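Local coordinates for 1-deoxy-D-xylulose 5-phosphate reductoisomerase (Zymomonas mobilis, PDB 1R0K), which catalyses the NADPH-dependent rearrangement and reduction of 1-deoxy-D-xylulose 5-phosphate to 2-C-methyl-D-erythritol 4-phosphate in isoprenoid biosynthesis, using a divalent metal ion, at residues E152-F157 / G271-W276; I171-S176 / E234-L239; G178-T183 / D211-M216; H241-I246 / Q294-A299; A259-P264 / E285-T290. All blocks are in the same frame, centred on the assembly; numbering follows the deposited sequence.

Contact 1 of 5, residues E152-F157 / G271-W276; sequences EHNAIF and GHTLAW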
# COMPACT_ATOMS: atom_id res chain seq x y z
N GLU B 152 -11.44 0.91 7.09
CA GLU B 152 -11.44 0.58 5.68
C GLU B 152 -11.28 1.80 4.78
O GLU B 152 -10.51 1.79 3.82
CB GLU B 152 -12.73 -0.15 5.30
CG GLU B 152 -12.92 -1.52 5.94
CD GLU B 152 -13.41 -1.47 7.37
OE1 GLU B 152 -13.90 -0.40 7.82
OE2 GLU B 152 -13.33 -2.51 8.05
N HIS B 153 -12.02 2.86 5.09
CA HIS B 153 -11.96 4.06 4.29
C HIS B 153 -10.61 4.73 4.36
O HIS B 153 -10.12 5.23 3.35
CB HIS B 153 -13.05 5.04 4.73
CG HIS B 153 -14.43 4.48 4.60
ND1 HIS B 153 -15.43 4.74 5.51
CD2 HIS B 153 -14.97 3.65 3.67
CE1 HIS B 153 -16.52 4.09 5.16
NE2 HIS B 153 -16.27 3.42 4.04
N ASN B 154 -10.01 4.77 5.55
CA ASN B 154 -8.71 5.40 5.70
C ASN B 154 -7.66 4.58 4.96
O ASN B 154 -6.75 5.13 4.34
CB ASN B 154 -8.34 5.54 7.18
CG ASN B 154 -7.08 6.33 7.39
OD1 ASN B 154 -5.98 5.77 7.46
ND2 ASN B 154 -7.22 7.65 7.48
N ALA B 155 -7.82 3.26 5.01
CA ALA B 155 -6.90 2.35 4.32
C ALA B 155 -7.00 2.60 2.82
O ALA B 155 -5.99 2.66 2.12
CB ALA B 155 -7.27 0.90 4.64
N ILE B 156 -8.23 2.74 2.33
CA ILE B 156 -8.43 3.00 0.90
C ILE B 156 -7.80 4.34 0.55
O ILE B 156 -7.06 4.46 -0.43
CB ILE B 156 -9.92 3.02 0.54
CG1 ILE B 156 -10.52 1.63 0.78
CG2 ILE B 156 -10.09 3.45 -0.92
CD1 ILE B 156 -12.03 1.57 0.67
N PHE B 157 -8.07 5.34 1.37
CA PHE B 157 -7.53 6.67 1.15
C PHE B 157 -5.99 6.67 1.04
O PHE B 157 -5.43 7.35 0.17
CB PHE B 157 -7.98 7.59 2.28
CG PHE B 157 -7.63 9.02 2.04
CD1 PHE B 157 -6.34 9.48 2.30
CD2 PHE B 157 -8.57 9.91 1.54
CE1 PHE B 157 -6.01 10.80 2.06
CE2 PHE B 157 -8.24 11.23 1.30
CZ PHE B 157 -6.96 11.68 1.56
N GLY B 271 -4.30 9.19 13.43
CA GLY B 271 -3.02 9.87 13.30
C GLY B 271 -2.78 10.29 11.86
O GLY B 271 -2.18 11.34 11.60
N HIS B 272 -3.23 9.48 10.91
CA HIS B 272 -3.06 9.81 9.50
C HIS B 272 -3.87 11.05 9.13
O HIS B 272 -3.38 11.92 8.43
CB HIS B 272 -3.48 8.62 8.61
CG HIS B 272 -3.70 8.98 7.17
ND1 HIS B 272 -4.88 9.49 6.70
CD2 HIS B 272 -2.87 8.90 6.10
CE1 HIS B 272 -4.78 9.72 5.41
NE2 HIS B 272 -3.57 9.38 5.01
N THR B 273 -5.11 11.14 9.62
CA THR B 273 -5.93 12.29 9.27
C THR B 273 -5.48 13.54 10.00
O THR B 273 -5.61 14.65 9.49
CB THR B 273 -7.44 12.04 9.58
OG1 THR B 273 -7.64 11.98 11.00
CG2 THR B 273 -7.90 10.73 8.96
N LEU B 274 -4.93 13.36 11.20
CA LEU B 274 -4.46 14.48 12.00
C LEU B 274 -3.19 15.11 11.42
O LEU B 274 -3.07 16.33 11.35
CB LEU B 274 -4.23 14.03 13.46
CG LEU B 274 -3.78 15.11 14.44
CD1 LEU B 274 -4.78 16.26 14.43
CD2 LEU B 274 -3.63 14.53 15.84
N ALA B 275 -2.25 14.28 10.99
CA ALA B 275 -1.00 14.78 10.43
C ALA B 275 -1.05 15.16 8.95
O ALA B 275 -0.26 15.99 8.50
CB ALA B 275 0.11 13.75 10.66
N TRP B 276 -1.98 14.56 8.20
CA TRP B 276 -2.10 14.82 6.76
C TRP B 276 -1.88 16.30 6.45
O TRP B 276 -2.43 17.17 7.12
CB TRP B 276 -3.49 14.40 6.26
CG TRP B 276 -3.53 14.26 4.77
CD1 TRP B 276 -3.18 13.15 4.05
CD2 TRP B 276 -3.85 15.28 3.83
NE1 TRP B 276 -3.25 13.43 2.70
CE2 TRP B 276 -3.66 14.72 2.54
CE3 TRP B 276 -4.27 16.61 3.94
CZ2 TRP B 276 -3.88 15.46 1.37
CZ3 TRP B 276 -4.48 17.34 2.77
CH2 TRP B 276 -4.29 16.76 1.51

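Contact 2 of 5, residues I171-S176 / E234-L239; sequences IIITAS and EKFEIL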
# COMPACT_ATOMS: atom_id res chain seq x y z
N ILE B 171 -11.45 -1.31 -6.17
CA ILE B 171 -11.22 -1.00 -4.77
C ILE B 171 -11.77 -2.22 -4.03
O ILE B 171 -12.92 -2.61 -4.22
CB ILE B 171 -11.98 0.27 -4.30
CG1 ILE B 171 -11.30 1.51 -4.87
CG2 ILE B 171 -12.04 0.32 -2.78
CD1 ILE B 171 -11.92 2.82 -4.41
N ILE B 172 -10.92 -2.82 -3.20
CA ILE B 172 -11.31 -4.00 -2.45
C ILE B 172 -11.54 -3.64 -0.99
O ILE B 172 -10.61 -3.26 -0.29
CB ILE B 172 -10.21 -5.07 -2.51
CG1 ILE B 172 -9.84 -5.36 -3.97
CG2 ILE B 172 -10.69 -6.35 -1.82
CD1 ILE B 172 -8.62 -6.25 -4.11
N ILE B 173 -12.79 -3.74 -0.56
CA ILE B 173 -13.11 -3.46 0.82
C ILE B 173 -13.03 -4.80 1.54
O ILE B 173 -13.80 -5.71 1.26
CB ILE B 173 -14.54 -2.90 0.97
CG1 ILE B 173 -14.70 -1.64 0.12
CG2 ILE B 173 -14.82 -2.58 2.44
CD1 ILE B 173 -16.10 -1.07 0.15
N THR B 174 -12.06 -4.93 2.43
CA THR B 174 -11.92 -6.17 3.17
C THR B 174 -12.99 -6.23 4.25
O THR B 174 -13.44 -5.20 4.74
CB THR B 174 -10.52 -6.29 3.80
OG1 THR B 174 -10.19 -5.08 4.49
CG2 THR B 174 -9.49 -6.56 2.71
N ALA B 175 -13.40 -7.45 4.61
CA ALA B 175 -14.44 -7.65 5.60
C ALA B 175 -14.11 -8.87 6.44
O ALA B 175 -13.74 -9.91 5.89
CB ALA B 175 -15.79 -7.85 4.91
N SER B 176 -14.25 -8.75 7.75
CA SER B 176 -13.97 -9.87 8.64
C SER B 176 -14.97 -10.98 8.34
O SER B 176 -14.65 -12.16 8.47
CB SER B 176 -14.13 -9.46 10.11
OG SER B 176 -15.49 -9.18 10.40
N GLU B 234 -19.34 -0.59 -9.99
CA GLU B 234 -18.86 -1.89 -10.45
C GLU B 234 -17.38 -2.12 -10.15
O GLU B 234 -16.89 -3.25 -10.24
CB GLU B 234 -19.12 -2.07 -11.95
CG GLU B 234 -19.27 -0.78 -12.74
CD GLU B 234 -20.50 0.00 -12.33
OE1 GLU B 234 -21.58 -0.61 -12.17
OE2 GLU B 234 -20.41 1.24 -12.17
N LYS B 235 -16.66 -1.07 -9.79
CA LYS B 235 -15.23 -1.20 -9.49
C LYS B 235 -14.99 -1.57 -8.03
O LYS B 235 -13.84 -1.69 -7.61
CB LYS B 235 -14.49 0.09 -9.82
CG LYS B 235 -14.43 0.40 -11.31
CD LYS B 235 -13.34 1.42 -11.61
CE LYS B 235 -13.15 1.61 -13.11
NZ LYS B 235 -12.02 2.54 -13.41
N PHE B 236 -16.06 -1.76 -7.28
CA PHE B 236 -15.94 -2.14 -5.88
C PHE B 236 -16.10 -3.64 -5.69
O PHE B 236 -16.90 -4.29 -6.36
CB PHE B 236 -16.99 -1.44 -5.01
CG PHE B 236 -16.68 0.00 -4.75
CD1 PHE B 236 -17.05 0.98 -5.66
CD2 PHE B 236 -15.99 0.38 -3.60
CE1 PHE B 236 -16.75 2.32 -5.43
CE2 PHE B 236 -15.68 1.71 -3.36
CZ PHE B 236 -16.06 2.69 -4.27
N GLU B 237 -15.31 -4.18 -4.77
CA GLU B 237 -15.35 -5.59 -4.44
C GLU B 237 -15.24 -5.73 -2.94
O GLU B 237 -14.51 -4.99 -2.29
CB GLU B 237 -14.16 -6.32 -5.07
CG GLU B 237 -14.34 -6.72 -6.52
CD GLU B 237 -13.09 -7.33 -7.09
OE1 GLU B 237 -12.32 -7.94 -6.31
OE2 GLU B 237 -12.88 -7.22 -8.32
N ILE B 238 -15.98 -6.68 -2.39
CA ILE B 238 -15.91 -6.93 -0.96
C ILE B 238 -15.17 -8.26 -0.87
O ILE B 238 -15.50 -9.22 -1.57
CB ILE B 238 -17.30 -7.06 -0.32
CG1 ILE B 238 -18.04 -5.72 -0.44
CG2 ILE B 238 -17.17 -7.48 1.15
CD1 ILE B 238 -19.47 -5.77 0.07
N LEU B 239 -14.13 -8.30 -0.03
CA LEU B 239 -13.35 -9.51 0.13
C LEU B 239 -13.33 -9.91 1.60
O LEU B 239 -12.89 -9.13 2.45
CB LEU B 239 -11.91 -9.29 -0.37
CG LEU B 239 -10.89 -10.42 -0.17
CD1 LEU B 239 -11.28 -11.64 -0.99
CD2 LEU B 239 -9.50 -9.94 -0.57

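Contact 3 of 5, residues G178-T183 / D211-M216; sequences GPFRTT and DSATMM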
# COMPACT_ATOMS: atom_id res chain seq x y z
N GLY B 178 -17.81 -11.04 9.95
CA GLY B 178 -18.66 -11.05 11.12
C GLY B 178 -18.63 -12.36 11.88
O GLY B 178 -17.97 -13.31 11.45
N PRO B 179 -19.34 -12.46 13.01
CA PRO B 179 -19.37 -13.68 13.81
C PRO B 179 -20.03 -14.88 13.14
O PRO B 179 -19.80 -16.02 13.53
CB PRO B 179 -20.11 -13.23 15.08
CG PRO B 179 -21.06 -12.21 14.56
CD PRO B 179 -20.19 -11.41 13.61
N PHE B 180 -20.84 -14.64 12.11
CA PHE B 180 -21.52 -15.74 11.43
C PHE B 180 -20.99 -16.00 10.03
O PHE B 180 -21.71 -16.50 9.16
CB PHE B 180 -23.03 -15.46 11.37
CG PHE B 180 -23.64 -15.27 12.72
CD1 PHE B 180 -23.42 -16.20 13.73
CD2 PHE B 180 -24.41 -14.16 13.00
CE1 PHE B 180 -23.95 -16.02 15.01
CE2 PHE B 180 -24.95 -13.97 14.28
CZ PHE B 180 -24.71 -14.90 15.28
N ARG B 181 -19.72 -15.67 9.82
CA ARG B 181 -19.07 -15.86 8.53
C ARG B 181 -19.25 -17.27 7.96
O ARG B 181 -19.39 -17.44 6.75
CB ARG B 181 -17.57 -15.55 8.65
CG ARG B 181 -16.77 -15.86 7.38
CD ARG B 181 -15.29 -15.50 7.56
NE ARG B 181 -14.67 -16.22 8.67
CZ ARG B 181 -14.10 -17.42 8.57
NH1 ARG B 181 -14.05 -18.06 7.40
NH2 ARG B 181 -13.55 -17.98 9.64
N THR B 182 -19.23 -18.28 8.82
CA THR B 182 -19.37 -19.65 8.35
C THR B 182 -20.69 -20.30 8.73
O THR B 182 -20.85 -21.52 8.59
CB THR B 182 -18.23 -20.53 8.90
OG1 THR B 182 -18.35 -20.62 10.32
CG2 THR B 182 -16.88 -19.93 8.54
N THR B 183 -21.63 -19.49 9.21
CA THR B 183 -22.95 -19.97 9.64
C THR B 183 -23.93 -19.99 8.47
O THR B 183 -23.99 -19.05 7.68
CB THR B 183 -23.53 -19.05 10.73
OG1 THR B 183 -22.58 -18.92 11.80
CG2 THR B 183 -24.84 -19.61 11.27
N ASP B 211 -25.13 -5.24 13.25
CA ASP B 211 -24.76 -4.84 11.89
C ASP B 211 -23.57 -5.65 11.39
O ASP B 211 -23.44 -5.92 10.19
CB ASP B 211 -24.43 -3.35 11.84
CG ASP B 211 -25.67 -2.47 11.93
OD1 ASP B 211 -26.79 -2.98 11.69
OD2 ASP B 211 -25.52 -1.27 12.23
N SER B 212 -22.69 -6.03 12.31
CA SER B 212 -21.53 -6.83 11.96
C SER B 212 -22.01 -8.25 11.62
O SER B 212 -21.55 -8.86 10.66
CB SER B 212 -20.56 -6.88 13.14
OG SER B 212 -19.52 -7.82 12.92
N ALA B 213 -22.96 -8.75 12.40
CA ALA B 213 -23.50 -10.09 12.21
C ALA B 213 -24.26 -10.24 10.90
O ALA B 213 -24.18 -11.28 10.25
CB ALA B 213 -24.40 -10.45 13.39
N THR B 214 -25.00 -9.20 10.50
CA THR B 214 -25.77 -9.25 9.27
C THR B 214 -24.95 -8.74 8.09
O THR B 214 -25.34 -8.90 6.93
CB THR B 214 -27.02 -8.38 9.36
OG1 THR B 214 -26.62 -7.01 9.49
CG2 THR B 214 -27.87 -8.77 10.57
N MET B 215 -23.81 -8.12 8.41
CA MET B 215 -22.92 -7.54 7.42
C MET B 215 -23.50 -6.24 6.86
O MET B 215 -23.08 -5.77 5.81
CB MET B 215 -22.59 -8.53 6.30
CG MET B 215 -21.59 -9.60 6.71
SD MET B 215 -20.76 -10.40 5.31
CE MET B 215 -19.44 -9.23 4.97
N MET B 216 -24.47 -5.67 7.57
CA MET B 216 -25.07 -4.41 7.16
C MET B 216 -23.98 -3.35 7.30
O MET B 216 -23.93 -2.39 6.52
CB MET B 216 -26.25 -4.07 8.06
CG MET B 216 -26.96 -2.77 7.70
SD MET B 216 -27.68 -2.79 6.04
CE MET B 216 -29.06 -3.89 6.29
O HOH W 1 -21.59 -12.59 10.33

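Contact 4 of 5, residues H241-I246 / Q294-A299; sequences HPQSVI and QMDFEA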
# COMPACT_ATOMS: atom_id res chain seq x y z
N HIS B 241 -11.94 -11.43 4.77
CA HIS B 241 -10.59 -11.65 5.28
C HIS B 241 -10.74 -11.65 6.80
O HIS B 241 -10.71 -10.61 7.44
CB HIS B 241 -9.71 -10.49 4.77
CG HIS B 241 -8.38 -10.37 5.45
ND1 HIS B 241 -7.53 -11.44 5.63
CD2 HIS B 241 -7.76 -9.29 5.98
CE1 HIS B 241 -6.44 -11.02 6.25
NE2 HIS B 241 -6.55 -9.73 6.47
N PRO B 242 -10.92 -12.84 7.40
CA PRO B 242 -11.10 -13.01 8.84
C PRO B 242 -10.18 -12.22 9.77
O PRO B 242 -10.65 -11.54 10.68
CB PRO B 242 -10.96 -14.52 9.04
CG PRO B 242 -11.51 -15.07 7.75
CD PRO B 242 -10.84 -14.16 6.73
N GLN B 243 -8.87 -12.30 9.55
CA GLN B 243 -7.90 -11.61 10.40
C GLN B 243 -8.06 -10.10 10.45
O GLN B 243 -7.66 -9.45 11.42
CB GLN B 243 -6.47 -11.95 9.97
CG GLN B 243 -6.06 -13.41 10.14
CD GLN B 243 -6.71 -14.34 9.14
OE1 GLN B 243 -7.09 -13.92 8.05
NE2 GLN B 243 -6.82 -15.61 9.49
N SER B 244 -8.62 -9.52 9.39
CA SER B 244 -8.81 -8.07 9.33
C SER B 244 -7.52 -7.29 9.56
O SER B 244 -7.54 -6.23 10.19
CB SER B 244 -9.86 -7.62 10.36
OG SER B 244 -11.13 -8.17 10.07
N VAL B 245 -6.40 -7.80 9.06
CA VAL B 245 -5.13 -7.10 9.21
C VAL B 245 -4.92 -6.24 7.97
O VAL B 245 -4.36 -5.14 8.06
CB VAL B 245 -3.94 -8.07 9.42
CG1 VAL B 245 -3.93 -8.55 10.86
CG2 VAL B 245 -4.04 -9.25 8.48
N ILE B 246 -5.35 -6.74 6.82
CA ILE B 246 -5.29 -5.94 5.61
C ILE B 246 -6.61 -5.18 5.74
O ILE B 246 -7.69 -5.78 5.73
CB ILE B 246 -5.29 -6.79 4.32
CG1 ILE B 246 -3.96 -7.55 4.21
CG2 ILE B 246 -5.51 -5.90 3.10
CD1 ILE B 246 -3.79 -8.36 2.95
N GLN B 294 -0.51 -16.36 9.47
CA GLN B 294 -1.37 -16.65 8.33
C GLN B 294 -2.54 -15.69 8.11
O GLN B 294 -3.16 -15.22 9.07
CB GLN B 294 -1.88 -18.09 8.49
CG GLN B 294 -2.50 -18.73 7.27
CD GLN B 294 -2.74 -20.22 7.47
OE1 GLN B 294 -3.59 -20.62 8.25
NE2 GLN B 294 -1.96 -21.04 6.77
N MET B 295 -2.82 -15.40 6.85
CA MET B 295 -3.93 -14.53 6.44
C MET B 295 -4.85 -15.36 5.55
O MET B 295 -4.38 -16.09 4.69
CB MET B 295 -3.42 -13.32 5.64
CG MET B 295 -2.89 -12.17 6.47
SD MET B 295 -2.28 -10.86 5.40
CE MET B 295 -1.10 -10.03 6.49
N ASP B 296 -6.16 -15.25 5.77
CA ASP B 296 -7.13 -15.98 4.97
C ASP B 296 -8.01 -15.05 4.15
O ASP B 296 -8.31 -13.94 4.57
CB ASP B 296 -8.02 -16.83 5.87
CG ASP B 296 -7.25 -17.91 6.58
OD1 ASP B 296 -6.69 -18.78 5.88
OD2 ASP B 296 -7.21 -17.89 7.83
N PHE B 297 -8.44 -15.52 2.98
CA PHE B 297 -9.30 -14.74 2.10
C PHE B 297 -10.34 -15.65 1.44
O PHE B 297 -10.04 -16.78 1.07
CB PHE B 297 -8.49 -14.04 1.01
CG PHE B 297 -7.35 -13.22 1.53
CD1 PHE B 297 -6.10 -13.79 1.74
CD2 PHE B 297 -7.54 -11.87 1.85
CE1 PHE B 297 -5.05 -13.03 2.25
CE2 PHE B 297 -6.50 -11.11 2.36
CZ PHE B 297 -5.25 -11.69 2.56
N GLU B 298 -11.56 -15.14 1.30
CA GLU B 298 -12.64 -15.91 0.67
C GLU B 298 -13.66 -14.94 0.10
O GLU B 298 -13.72 -13.77 0.48
CB GLU B 298 -13.30 -16.84 1.70
CG GLU B 298 -14.07 -16.12 2.79
CD GLU B 298 -14.66 -17.06 3.82
OE1 GLU B 298 -13.89 -17.63 4.63
OE2 GLU B 298 -15.89 -17.25 3.83
N ALA B 299 -14.48 -15.43 -0.82
CA ALA B 299 -15.50 -14.59 -1.45
C ALA B 299 -16.66 -14.33 -0.50
O ALA B 299 -16.99 -15.16 0.34
CB ALA B 299 -16.01 -15.25 -2.73
O HOH W 2 -4.42 -16.47 11.44

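Contact 5 of 5, residues A259-P264 / E285-T290; sequences AQIGSP and ESLDFT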
# COMPACT_ATOMS: atom_id res chain seq x y z
N ALA B 259 -2.04 -1.88 -0.57
CA ALA B 259 -2.86 -2.23 0.57
C ALA B 259 -2.36 -1.54 1.83
O ALA B 259 -1.18 -1.20 1.93
CB ALA B 259 -2.85 -3.75 0.77
N GLN B 260 -3.26 -1.31 2.77
CA GLN B 260 -2.87 -0.70 4.03
C GLN B 260 -3.09 -1.82 5.04
O GLN B 260 -4.16 -2.43 5.09
CB GLN B 260 -3.74 0.51 4.36
CG GLN B 260 -3.17 1.38 5.49
CD GLN B 260 -3.53 0.88 6.88
OE1 GLN B 260 -2.99 1.35 7.89
NE2 GLN B 260 -4.45 -0.07 6.95
N ILE B 261 -2.04 -2.11 5.80
CA ILE B 261 -2.07 -3.19 6.78
C ILE B 261 -1.61 -2.67 8.14
O ILE B 261 -0.87 -1.70 8.22
CB ILE B 261 -1.11 -4.33 6.33
CG1 ILE B 261 -1.41 -4.71 4.88
CG2 ILE B 261 -1.24 -5.54 7.25
CD1 ILE B 261 -0.45 -5.73 4.29
N GLY B 262 -2.06 -3.31 9.22
CA GLY B 262 -1.62 -2.88 10.53
C GLY B 262 -2.40 -3.45 11.69
O GLY B 262 -3.30 -4.25 11.49
N SER B 263 -2.02 -3.06 12.90
CA SER B 263 -2.71 -3.49 14.10
C SER B 263 -4.07 -2.77 14.07
O SER B 263 -4.28 -1.90 13.22
CB SER B 263 -1.93 -3.07 15.34
OG SER B 263 -1.60 -1.69 15.28
N PRO B 264 -4.99 -3.13 14.97
CA PRO B 264 -6.31 -2.49 14.98
C PRO B 264 -6.42 -1.12 15.68
O PRO B 264 -7.48 -0.51 15.68
CB PRO B 264 -7.19 -3.54 15.65
CG PRO B 264 -6.24 -4.18 16.62
CD PRO B 264 -4.98 -4.33 15.82
N GLU B 285 0.66 -0.25 17.90
CA GLU B 285 1.56 -1.39 17.81
C GLU B 285 1.89 -1.76 16.36
O GLU B 285 1.03 -1.70 15.48
CB GLU B 285 0.93 -2.59 18.52
CG GLU B 285 1.74 -3.87 18.43
CD GLU B 285 1.16 -4.99 19.28
OE1 GLU B 285 -0.04 -5.30 19.14
OE2 GLU B 285 1.92 -5.56 20.09
N SER B 286 3.15 -2.13 16.13
CA SER B 286 3.61 -2.55 14.81
C SER B 286 3.19 -3.99 14.60
O SER B 286 3.54 -4.88 15.38
CB SER B 286 5.14 -2.46 14.73
OG SER B 286 5.58 -1.12 14.84
N LEU B 287 2.43 -4.24 13.53
CA LEU B 287 1.96 -5.59 13.25
C LEU B 287 3.12 -6.58 13.13
O LEU B 287 4.05 -6.37 12.35
CB LEU B 287 1.11 -5.60 11.97
CG LEU B 287 0.47 -6.96 11.63
CD1 LEU B 287 -0.57 -7.31 12.68
CD2 LEU B 287 -0.16 -6.89 10.24
N ASP B 288 3.06 -7.64 13.92
CA ASP B 288 4.08 -8.69 13.91
C ASP B 288 3.57 -9.79 12.99
O ASP B 288 2.73 -10.61 13.39
CB ASP B 288 4.27 -9.24 15.32
CG ASP B 288 5.44 -10.21 15.41
OD1 ASP B 288 5.67 -10.97 14.44
OD2 ASP B 288 6.11 -10.21 16.46
N PHE B 289 4.07 -9.83 11.76
CA PHE B 289 3.63 -10.84 10.80
C PHE B 289 4.03 -12.27 11.17
O PHE B 289 3.33 -13.23 10.82
CB PHE B 289 4.18 -10.53 9.41
CG PHE B 289 3.60 -9.28 8.80
CD1 PHE B 289 4.17 -8.03 9.05
CD2 PHE B 289 2.49 -9.35 7.96
CE1 PHE B 289 3.64 -6.88 8.48
CE2 PHE B 289 1.95 -8.21 7.38
CZ PHE B 289 2.53 -6.97 7.64
N THR B 290 5.15 -12.42 11.87
CA THR B 290 5.63 -13.74 12.28
C THR B 290 4.66 -14.36 13.28
O THR B 290 4.40 -15.56 13.25
CB THR B 290 7.04 -13.63 12.92
OG1 THR B 290 7.94 -12.98 12.01
CG2 THR B 290 7.58 -15.02 13.24
O HOH W 3 0.93 -1.67 12.73

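Contact 1 of 5, residues E152-F157 / G271-W276
Phe157 and His272 both set CG anti to the backbone N (chi1 -172° and 164°), as do Asn154 and Trp276, and the flat groups of all four meet across the contact. Their size matters, because the axes of the two helical segments come no closer than 11.3 Å. The Phe157 side chain runs at about a right angle to that of His272, and its CD1 lies 3.5 Å from His272 CE1. Farther round the same ring, Phe157 CE1 lies 3.9 Å from Trp276 NE1; here the phenyl edge is turned to the face of the indole's five-membered ring in an offset edge-to-face pair, planes at 80°. Asn154 completes the seam with its amide plane nearly perpendicular to the imidazole and ND2 3.1 Å from His272 ND1. This amide is anchored on its own side as well, since ND2 donates to Pro148 O and OD1 accepts from Gln158 NE2. An alanine in place of His272 would probably open a gap between the Asn154 amide and the Phe157 ring, leaving Phe157 CD1 without its nearest neighbour in the facing helix. Phe157, His272 and Trp276 form an aromatic cluster that joins the end of helix 267-275 to helix 151-159, whose first turn carries Glu152, predicted to bind both the manganese ion and the substrate.

Contact 2 of 5, residues I171-S176 / E234-L239
Ile172 and Leu239 meet across two neighbouring parallel strands, the ends of a beta-alpha-beta crossover whose connection runs through helices and which forms one margin of the chain's four-stranded mixed sheet. They pack most tightly: lying side by side, they bring Ile172 CG2 to 3.5 Å from Leu239 CB, closer than ordinary van der Waals contact. Phe289 of the second subunit rests on both residues, so the dimer partner packs on this part of the face. On the reverse face Phe236 lies beside Ile171, pointing the same way, with CE2 3.9 Å from Ile171 CG2, while its CD2 reaches Ile173 CD1 at 4.0 Å. Leu222 and Ala225 of helix 216-229 pack on this apolar face, and Ile156 of helix 151-159 touches Ile171. The looser, partly exposed end belongs to Lys235 and Glu237. Glu237 stretches out beyond CG without close packing against the partner strand, and its carboxylate turns instead to a salt bridge with Arg170; Lys235 NZ bonds to Val168 O. Between the faces, five backbone hydrogen bonds zip the strands together, among them Ile173 N to Glu237 O at 2.7 Å. At the far end Leu239 O accepts from Ala175 N at 2.8 Å, the donor tilted 30° from the carbonyl plane, and also receives a CA-H...O contact from Thr174 CA at 3.2 Å.

Contact 3 of 5, residues G178-T183 / D211-M216
Phe180 N and Ala213 O are joined through one water, the polar link between these segments: the amide donates to the water at 2.8 Å, and the water donates to the carbonyl oxygen at 2.9 Å. The carbonyl sits near the end of helix 206-214, so the bridge satisfies an oxygen where the helical pattern gives out. Beside it, the methyl of Ala213 is touched by two rings. Phe180 CE2 comes within 3.7 Å of Ala213 CB, and Pro179 CG lies 4.0 Å from the same atom. The phenyl ring also meets Phe343 edge-to-face. Pro179 and Phe180 occupy the middle of a type I beta turn from Gly178 to Arg181, while the helix breaks at Met215, which has positive phi, and Thr214 OG1 accepts from Met216 N in an ST turn. Pro179 CD also rests 3.7 Å from the hydroxyl OG of Ser212, a residue predicted to bind the substrate. Gly178 CA passes 3.7 Å from Ser212 O, and a CB here would collide with that oxygen; the positive phi of Gly178 likewise suits a residue without a side chain.

Contact 4 of 5, residues H241-I246 / Q294-A299
Hydrogen bonds with His241 and Gln243 hold both the backbone and the carboxylate of Asp296. His241 ND1 donates to Asp296 O at 2.8 Å, nearly straight and with the acceptor in the ring plane, while the second ring nitrogen, NE2, accepts from Ile246 N at 3.2 Å. The Gln243 chain bends at its second torsion (chi2 72°), and both polar atoms of its amide bond to Asp296: OE1 receives Asp296 N at 2.8 Å from above the carbonyl plane, and NE2 donates to Asp296 OD2, also at 2.8 Å, on the anti side of the carboxylate and tilted well out of its plane. A water bridges the same NE2 to Gln294 O. Ring contacts come next. His241 and Phe297 lie side by side with planes 10° apart but slid so far that they barely overlap; Phe297 CE2 stands over the imidazole, 3.4 Å from ND1, and Ser244 N lies over the opposite face. The apolar group is built round Met295, whose CE touches Val245 CG2 at 3.6 Å, and round Ile246 CD1, which meets the edge of Phe297 at CZ, 3.7 Å off. Gln294 NE2 donates to Asp296 OD1 of the second subunit, with the reciprocal bond also formed, where strand 294-296 pairs antiparallel across the dimer interface. With one imidazole nitrogen donating and the other accepting, His241 is probably neutral with its proton on ND1, a buried ring fixed in rotation that ties the loop to the interface strand.

Contact 5 of 5, residues A259-P264 / E285-T290
Ser263 and Glu285 anchor a mostly buried loop-to-strand contact, in which the chain leaving strand 257-261 is met by the segment leading into helix 289-292. Ser263 OG donates to Glu285 O at 2.6 Å, in the carbonyl plane and on a lone pair. A water reinforces the link by accepting from both Ser263 N and Leu287 N. An alanine in place of Ser263 would probably leave Glu285 O without its serine donor, weakening the direct tie between the two segments. Deeper in, the apolar part centres on Leu287, whose CD2 presses on Ile261 CG2 at a tight 3.5 Å and also lies over a face of the Phe289 ring. Phe289 CZ adds a looser contact with the same Ile261 methyl at 4.1 Å. Ile261 pairs antiparallel with a strand of the second subunit, and Phe289 meets Phe297 of that subunit, so the packing belongs to the dimer interface, where the sheet continues from one subunit into the other.

How the contacts relate
From the N terminus, helix 151-159 opens contact 1, and strand 168-175 opens contact 2 while that first loop is pending. Contact 3 both opens and closes within contact 2, uniting the turn after that strand with helix 206-214; contact 2 then closes on strand 236-240. Contact 4 starts at once, and contact 5 starts within its span. Contact 1 closes next, at helix 267-275, so it crosses both. Contact 5 closes before contact 4, which encloses it. Neighbours also touch: Arg181 of contact 3 forms a salt bridge with Glu298 of contact 4, and Ala155 of contact 1 packs on Gln260 of contact 5. Helices 151-159 and 267-275, the mixed sheet and interface strand 294-296 are thereby joined.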